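Side-chain contacts in cytosolic IMP-GMP specific 5'-nucleotidase (Legionella pneumophila subsp. pneumophila, PDB 4OHF), which probably hydrolyses the 5'-phosphate of purine nucleoside monophosphates such as IMP and GMP, as a magnesium-dependent nucleotidase with a HAD-like fold: residues L43-L48 against C133-Q138; E50-P55 against A157-Y162. All coordinates share one frame; numbering follows the deposited sequence.

Overall arrangement
From the N terminus, the chain passes through core strand 19-22 and enters helix 33-51, which supplies 43-48 and, at its C-terminal end, the start of 50-55. It then runs through the antiparallel sheet from strand 73-75 to strand 121-122 before helix 129-143 brings 133-138 back to 43-48, closing interaction 1 over 84 residues. Helix 153-170 closes interaction 2 over 101 residues by placing 157-162 against 50-55. Because the segments alternate along the chain, the two loops cross rather than nest. Their centres lie about 8 Å apart, and Leu48 touches Val160 and Asp159. Together they join helix 33-51 and the turn after it to helices 129-143 and 153-170, inserted between core strands 19-22 and 204-208.

Interaction 1 (L43-L48 against C133-Q138); sequences LVKERL and CILYGQ
Leu135 overlaps the side of helix 33-51 with both of its methyl groups, and it carries the whole 133-138 side of this contact. Its CG stands anti to the backbone N (chi1 -178°), which carries the branch toward the other helix. There CD2 meets two residues one turn apart: Val44 CG1 at 3.6 Å, where the side chains pass at a slant, and Leu48 CD1 at 3.9 Å, where the two leucines meet tip to tip. The other methyl, CD1, comes to 4.2 Å from CG of Lys45, so only the aliphatic base of that lysine takes part. Its ammonium end leads off to the carbonyl oxygen of Phe61.

Tyr41 also touches Leu135, which packs like a single knob among Tyr41, Val44, Lys45 and Leu48, residues with i, i+3, i+4, i+7 spacing. The axes of the segments 43-48 and 133-138 approach to 11.2 Å, their N-to-C directions 38° apart, so they run broadly the same way; the touching surface is largely buried and apolar. Helix 153-170 packs on the same pair of helices, against Leu48 through Cys163 and against Tyr136 through Ala157, while helix 172-178 meets Leu43.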
loop_
_atom_site.group_PDB
_atom_site.type_symbol
_atom_site.label_atom_id
_atom_site.label_comp_id
_atom_site.label_asym_id
_atom_site.label_seq_id
_atom_site.Cartn_x
_atom_site.Cartn_y
_atom_site.Cartn_z
ATOM N N LEU B 43 -25.671 12.128 23.284
ATOM C CA LEU B 43 -25.645 12.904 22.050
ATOM C C LEU B 43 -25.491 12.025 20.805
ATOM O O LEU B 43 -26.179 12.244 19.812
ATOM C CB LEU B 43 -24.512 13.938 22.089
ATOM C CG LEU B 43 -24.567 14.981 23.200
ATOM C CD1 LEU B 43 -23.333 15.855 23.152
ATOM C CD2 LEU B 43 -25.826 15.814 23.050
ATOM N N VAL B 44 -24.593 11.041 20.857
ATOM C CA VAL B 44 -24.340 10.147 19.720
ATOM C C VAL B 44 -25.495 9.201 19.453
ATOM O O VAL B 44 -25.839 8.941 18.303
ATOM C CB VAL B 44 -23.064 9.290 19.936
ATOM C CG1 VAL B 44 -22.934 8.244 18.839
ATOM C CG2 VAL B 44 -21.839 10.174 19.930
ATOM N N LYS B 45 -26.084 8.675 20.520
ATOM C CA LYS B 45 -27.208 7.762 20.384
ATOM C C LYS B 45 -28.394 8.523 19.803
ATOM O O LYS B 45 -29.164 7.993 19.001
ATOM C CB LYS B 45 -27.573 7.171 21.747
ATOM C CG LYS B 45 -28.593 6.050 21.684
ATOM C CD LYS B 45 -28.837 5.459 23.053
ATOM C CE LYS B 45 -29.282 6.531 24.032
ATOM N NZ LYS B 45 -29.598 5.969 25.372
ATOM N N GLU B 46 -28.523 9.777 20.209
ATOM C CA GLU B 46 -29.595 10.636 19.740
ATOM C C GLU B 46 -29.443 10.905 18.251
ATOM O O GLU B 46 -30.357 10.651 17.471
ATOM C CB GLU B 46 -29.558 11.949 20.511
ATOM C CG GLU B 46 -30.499 13.019 20.009
ATOM C CD GLU B 46 -30.101 14.388 20.522
ATOM O OE1 GLU B 46 -30.036 14.561 21.760
ATOM O OE2 GLU B 46 -29.843 15.282 19.686
ATOM N N ARG B 47 -28.278 11.413 17.862
ATOM C CA ARG B 47 -27.992 11.735 16.465
ATOM C C ARG B 47 -28.229 10.556 15.521
ATOM O O ARG B 47 -28.420 10.746 14.320
ATOM C CB ARG B 47 -26.548 12.232 16.323
ATOM C CG ARG B 47 -26.149 12.610 14.906
ATOM C CD ARG B 47 -27.060 13.684 14.360
ATOM N NE ARG B 47 -26.982 14.899 15.159
ATOM C CZ ARG B 47 -26.086 15.862 14.966
ATOM N NH1 ARG B 47 -25.192 15.751 13.987
ATOM N NH2 ARG B 47 -26.077 16.929 15.761
ATOM N N LEU B 48 -28.218 9.342 16.066
ATOM C CA LEU B 48 -28.449 8.145 15.263
ATOM C C LEU B 48 -29.927 7.953 14.952
ATOM O O LEU B 48 -30.309 7.730 13.805
ATOM C CB LEU B 48 -27.928 6.904 15.987
ATOM C CG LEU B 48 -26.426 6.657 15.900
ATOM C CD1 LEU B 48 -26.059 5.454 16.755
ATOM C CD2 LEU B 48 -26.037 6.428 14.444
ATOM N N CYS B 133 -17.695 1.793 22.224
ATOM C CA CYS B 133 -17.794 0.354 22.462
ATOM C C CYS B 133 -19.125 -0.062 23.058
ATOM O O CYS B 133 -19.757 -0.993 22.571
ATOM C CB CYS B 133 -16.664 -0.122 23.371
ATOM S SG CYS B 133 -15.060 -0.236 22.558
ATOM N N ILE B 134 -19.549 0.619 24.112
ATOM C CA ILE B 134 -20.817 0.289 24.744
ATOM C C ILE B 134 -21.962 0.417 23.738
ATOM O O ILE B 134 -22.754 -0.515 23.559
ATOM C CB ILE B 134 -21.105 1.204 25.932
ATOM C CG1 ILE B 134 -20.052 0.979 27.022
ATOM C CG2 ILE B 134 -22.507 0.936 26.450
ATOM C CD1 ILE B 134 -20.160 1.936 28.184
ATOM N N LEU B 135 -22.041 1.568 23.074
ATOM C CA LEU B 135 -23.089 1.781 22.093
ATOM C C LEU B 135 -23.037 0.729 20.983
ATOM O O LEU B 135 -24.033 0.063 20.715
ATOM C CB LEU B 135 -22.975 3.171 21.479
ATOM C CG LEU B 135 -24.078 3.502 20.465
ATOM C CD1 LEU B 135 -25.411 3.317 21.135
ATOM C CD2 LEU B 135 -23.943 4.924 19.946
ATOM N N TYR B 136 -21.879 0.573 20.341
ATOM C CA TYR B 136 -21.738 -0.394 19.261
ATOM C C TYR B 136 -22.165 -1.776 19.720
ATOM O O TYR B 136 -22.839 -2.504 18.997
ATOM C CB TYR B 136 -20.298 -0.458 18.773
ATOM C CG TYR B 136 -20.125 -1.324 17.546
ATOM C CD1 TYR B 136 -20.637 -0.930 16.314
ATOM C CD2 TYR B 136 -19.444 -2.535 17.617
ATOM C CE1 TYR B 136 -20.473 -1.718 15.176
ATOM C CE2 TYR B 136 -19.275 -3.337 16.488
ATOM C CZ TYR B 136 -19.792 -2.923 15.271
ATOM O OH TYR B 136 -19.637 -3.722 14.163
ATOM N N GLY B 137 -21.770 -2.138 20.929
ATOM C CA GLY B 137 -22.145 -3.439 21.438
ATOM C C GLY B 137 -23.650 -3.612 21.444
ATOM O O GLY B 137 -24.170 -4.596 20.926
ATOM N N GLN B 138 -24.356 -2.651 22.031
ATOM C CA GLN B 138 -25.812 -2.706 22.106
ATOM C C GLN B 138 -26.451 -2.678 20.727
ATOM O O GLN B 138 -27.421 -3.387 20.477
ATOM C CB GLN B 138 -26.324 -1.547 22.950
ATOM C CG GLN B 138 -25.857 -1.620 24.395
ATOM C CD GLN B 138 -26.046 -0.308 25.129
ATOM O OE1 GLN B 138 -25.769 0.763 24.577
ATOM N NE2 GLN B 138 -26.502 -0.378 26.379
#

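Interaction 2 (E50-P55 against A157-Y162); sequences ESFHYP and AQDVQY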
loop_
_atom_site.group_PDB
_atom_site.type_symbol
_atom_site.label_atom_id
_atom_site.label_comp_id
_atom_site.label_asym_id
_atom_site.label_seq_id
_atom_site.Cartn_x
_atom_site.Cartn_y
_atom_site.Cartn_z
ATOM N N GLU B 50 -32.075 10.098 14.874
ATOM C CA GLU B 50 -32.603 11.251 14.160
ATOM C C GLU B 50 -32.105 11.419 12.733
ATOM O O GLU B 50 -32.892 11.352 11.792
ATOM C CB GLU B 50 -32.334 12.522 14.967
ATOM C CG GLU B 50 -32.947 12.465 16.365
ATOM C CD GLU B 50 -32.858 13.781 17.121
ATOM O OE1 GLU B 50 -33.305 13.824 18.292
ATOM O OE2 GLU B 50 -32.346 14.766 16.542
ATOM N N SER B 51 -30.806 11.632 12.560
ATOM C CA SER B 51 -30.268 11.827 11.220
ATOM C C SER B 51 -29.986 10.528 10.471
ATOM O O SER B 51 -29.672 10.549 9.279
ATOM C CB SER B 51 -28.997 12.683 11.276
ATOM O OG SER B 51 -27.964 12.028 11.987
ATOM N N PHE B 52 -30.101 9.395 11.156
ATOM C CA PHE B 52 -29.853 8.114 10.506
ATOM C C PHE B 52 -31.051 7.189 10.486
ATOM O O PHE B 52 -30.999 6.118 9.885
ATOM C CB PHE B 52 -28.652 7.418 11.138
ATOM C CG PHE B 52 -27.351 7.808 10.513
ATOM C CD1 PHE B 52 -26.942 7.226 9.320
ATOM C CD2 PHE B 52 -26.570 8.813 11.071
ATOM C CE1 PHE B 52 -25.772 7.640 8.685
ATOM C CE2 PHE B 52 -25.396 9.237 10.446
ATOM C CZ PHE B 52 -24.998 8.647 9.247
ATOM N N HIS B 53 -32.126 7.600 11.147
ATOM C CA HIS B 53 -33.355 6.817 11.152
ATOM C C HIS B 53 -33.148 5.359 11.572
ATOM O O HIS B 53 -33.377 4.436 10.789
ATOM C CB HIS B 53 -33.985 6.878 9.751
ATOM C CG HIS B 53 -34.039 8.264 9.174
ATOM N ND1 HIS B 53 -33.879 8.517 7.828
ATOM C CD2 HIS B 53 -34.210 9.473 9.766
ATOM C CE1 HIS B 53 -33.944 9.819 7.616
ATOM N NE2 HIS B 53 -34.144 10.422 8.775
ATOM N N TYR B 54 -32.708 5.164 12.812
ATOM C CA TYR B 54 -32.490 3.827 13.364
ATOM C C TYR B 54 -33.716 3.453 14.201
ATOM O O TYR B 54 -34.520 4.319 14.554
ATOM C CB TYR B 54 -31.241 3.818 14.258
ATOM C CG TYR B 54 -29.955 3.395 13.574
ATOM C CD1 TYR B 54 -29.412 2.127 13.792
ATOM C CD2 TYR B 54 -29.264 4.269 12.728
ATOM C CE1 TYR B 54 -28.215 1.738 13.190
ATOM C CE2 TYR B 54 -28.063 3.886 12.119
ATOM C CZ TYR B 54 -27.547 2.621 12.357
ATOM O OH TYR B 54 -26.367 2.242 11.764
ATOM N N PRO B 55 -33.873 2.159 14.533
ATOM C CA PRO B 55 -35.020 1.718 15.335
ATOM C C PRO B 55 -35.298 2.625 16.532
ATOM O O PRO B 55 -34.377 3.057 17.223
ATOM C CB PRO B 55 -34.615 0.309 15.759
ATOM C CG PRO B 55 -33.859 -0.175 14.565
ATOM C CD PRO B 55 -32.993 1.021 14.207
ATOM N N ALA B 157 -20.989 0.549 12.547
ATOM C CA ALA B 157 -19.754 1.119 13.074
ATOM C C ALA B 157 -19.406 2.439 12.403
ATOM O O ALA B 157 -18.983 3.381 13.070
ATOM C CB ALA B 157 -18.609 0.141 12.903
ATOM N N GLN B 158 -19.580 2.514 11.085
ATOM C CA GLN B 158 -19.271 3.746 10.356
ATOM C C GLN B 158 -20.282 4.852 10.647
ATOM O O GLN B 158 -19.917 6.031 10.752
ATOM C CB GLN B 158 -19.196 3.466 8.858
ATOM C CG GLN B 158 -18.065 2.502 8.502
ATOM C CD GLN B 158 -17.943 2.255 7.011
ATOM O OE1 GLN B 158 -18.920 1.895 6.349
ATOM N NE2 GLN B 158 -16.739 2.442 6.473
ATOM N N ASP B 159 -21.550 4.479 10.788
ATOM C CA ASP B 159 -22.570 5.471 11.100
ATOM C C ASP B 159 -22.241 6.097 12.445
ATOM O O ASP B 159 -22.186 7.326 12.578
ATOM C CB ASP B 159 -23.964 4.843 11.169
ATOM C CG ASP B 159 -24.523 4.483 9.795
ATOM O OD1 ASP B 159 -24.041 5.034 8.772
ATOM O OD2 ASP B 159 -25.460 3.654 9.754
ATOM N N VAL B 160 -22.020 5.235 13.437
ATOM C CA VAL B 160 -21.688 5.677 14.779
ATOM C C VAL B 160 -20.482 6.607 14.753
ATOM O O VAL B 160 -20.501 7.653 15.401
ATOM C CB VAL B 160 -21.395 4.480 15.706
ATOM C CG1 VAL B 160 -20.896 4.972 17.039
ATOM C CG2 VAL B 160 -22.647 3.651 15.899
ATOM N N GLN B 161 -19.441 6.249 13.998
ATOM C CA GLN B 161 -18.244 7.092 13.924
ATOM C C GLN B 161 -18.607 8.443 13.338
ATOM O O GLN B 161 -18.080 9.474 13.752
ATOM C CB GLN B 161 -17.156 6.441 13.065
ATOM C CG GLN B 161 -15.877 7.275 12.937
ATOM C CD GLN B 161 -15.197 7.539 14.277
ATOM O OE1 GLN B 161 -14.912 6.608 15.036
ATOM N NE2 GLN B 161 -14.930 8.809 14.568
ATOM N N TYR B 162 -19.517 8.429 12.371
ATOM C CA TYR B 162 -19.963 9.654 11.735
ATOM C C TYR B 162 -20.618 10.567 12.765
ATOM O O TYR B 162 -20.329 11.764 12.814
ATOM C CB TYR B 162 -20.947 9.332 10.605
ATOM C CG TYR B 162 -21.541 10.550 9.923
ATOM C CD1 TYR B 162 -22.729 11.126 10.382
ATOM C CD2 TYR B 162 -20.913 11.133 8.823
ATOM C CE1 TYR B 162 -23.276 12.253 9.758
ATOM C CE2 TYR B 162 -21.448 12.259 8.197
ATOM C CZ TYR B 162 -22.629 12.814 8.669
ATOM O OH TYR B 162 -23.152 13.931 8.054
#
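This is a mixed polar and aromatic contact, partly buried, between the C-terminal end of helix 33-51 with the turn beyond it and one face of helix 153-170. Asp159 lies at its middle and meets two aromatic side chains in different ways. The hydroxyl of Tyr54 donates a hydrogen bond of 2.6 Å from OH to Asp159 OD2, which accepts it with its anti lone pair, directed away from the other carboxylate oxygen. OD2 lies in the plane of the Tyr54 ring at its edge, yet the carboxylate is turned nearly perpendicular to that ring (89°).

Toward Phe52 the same aspartate offers its methylene, CB sitting 4.2 Å from the ring centroid over one face in a CH-pi contact. Nearer still, Asp159 OD1 comes alongside Phe52 CE1 (3.1 Å), at the CE1/CD1 side, with the carboxylate inclined 36° to the ring. The helix ends at Ser51, and His53 is the first residue to leave helical phi/psi, with positive phi; beyond it Tyr54, like Phe52, has its CB directed at helix 153-170. All these elements belong to the segment inserted between core strands 19-22 and 204-208, consistent with a cap of the HAD fold.

One turn further along, Tyr162 CG stands opposite the backbone N (chi1 177°), which brings the ring to the edge of Phe52. CD1 of Tyr162 lies 3.3 Å from Phe52 CE2, in the Phe52 plane. The ring centroids are 5.4 Å apart, in an oblique pairing. Met150 and Pro151, from the loop preceding helix 153-170, pack against Tyr54, and Cys163 against Phe52.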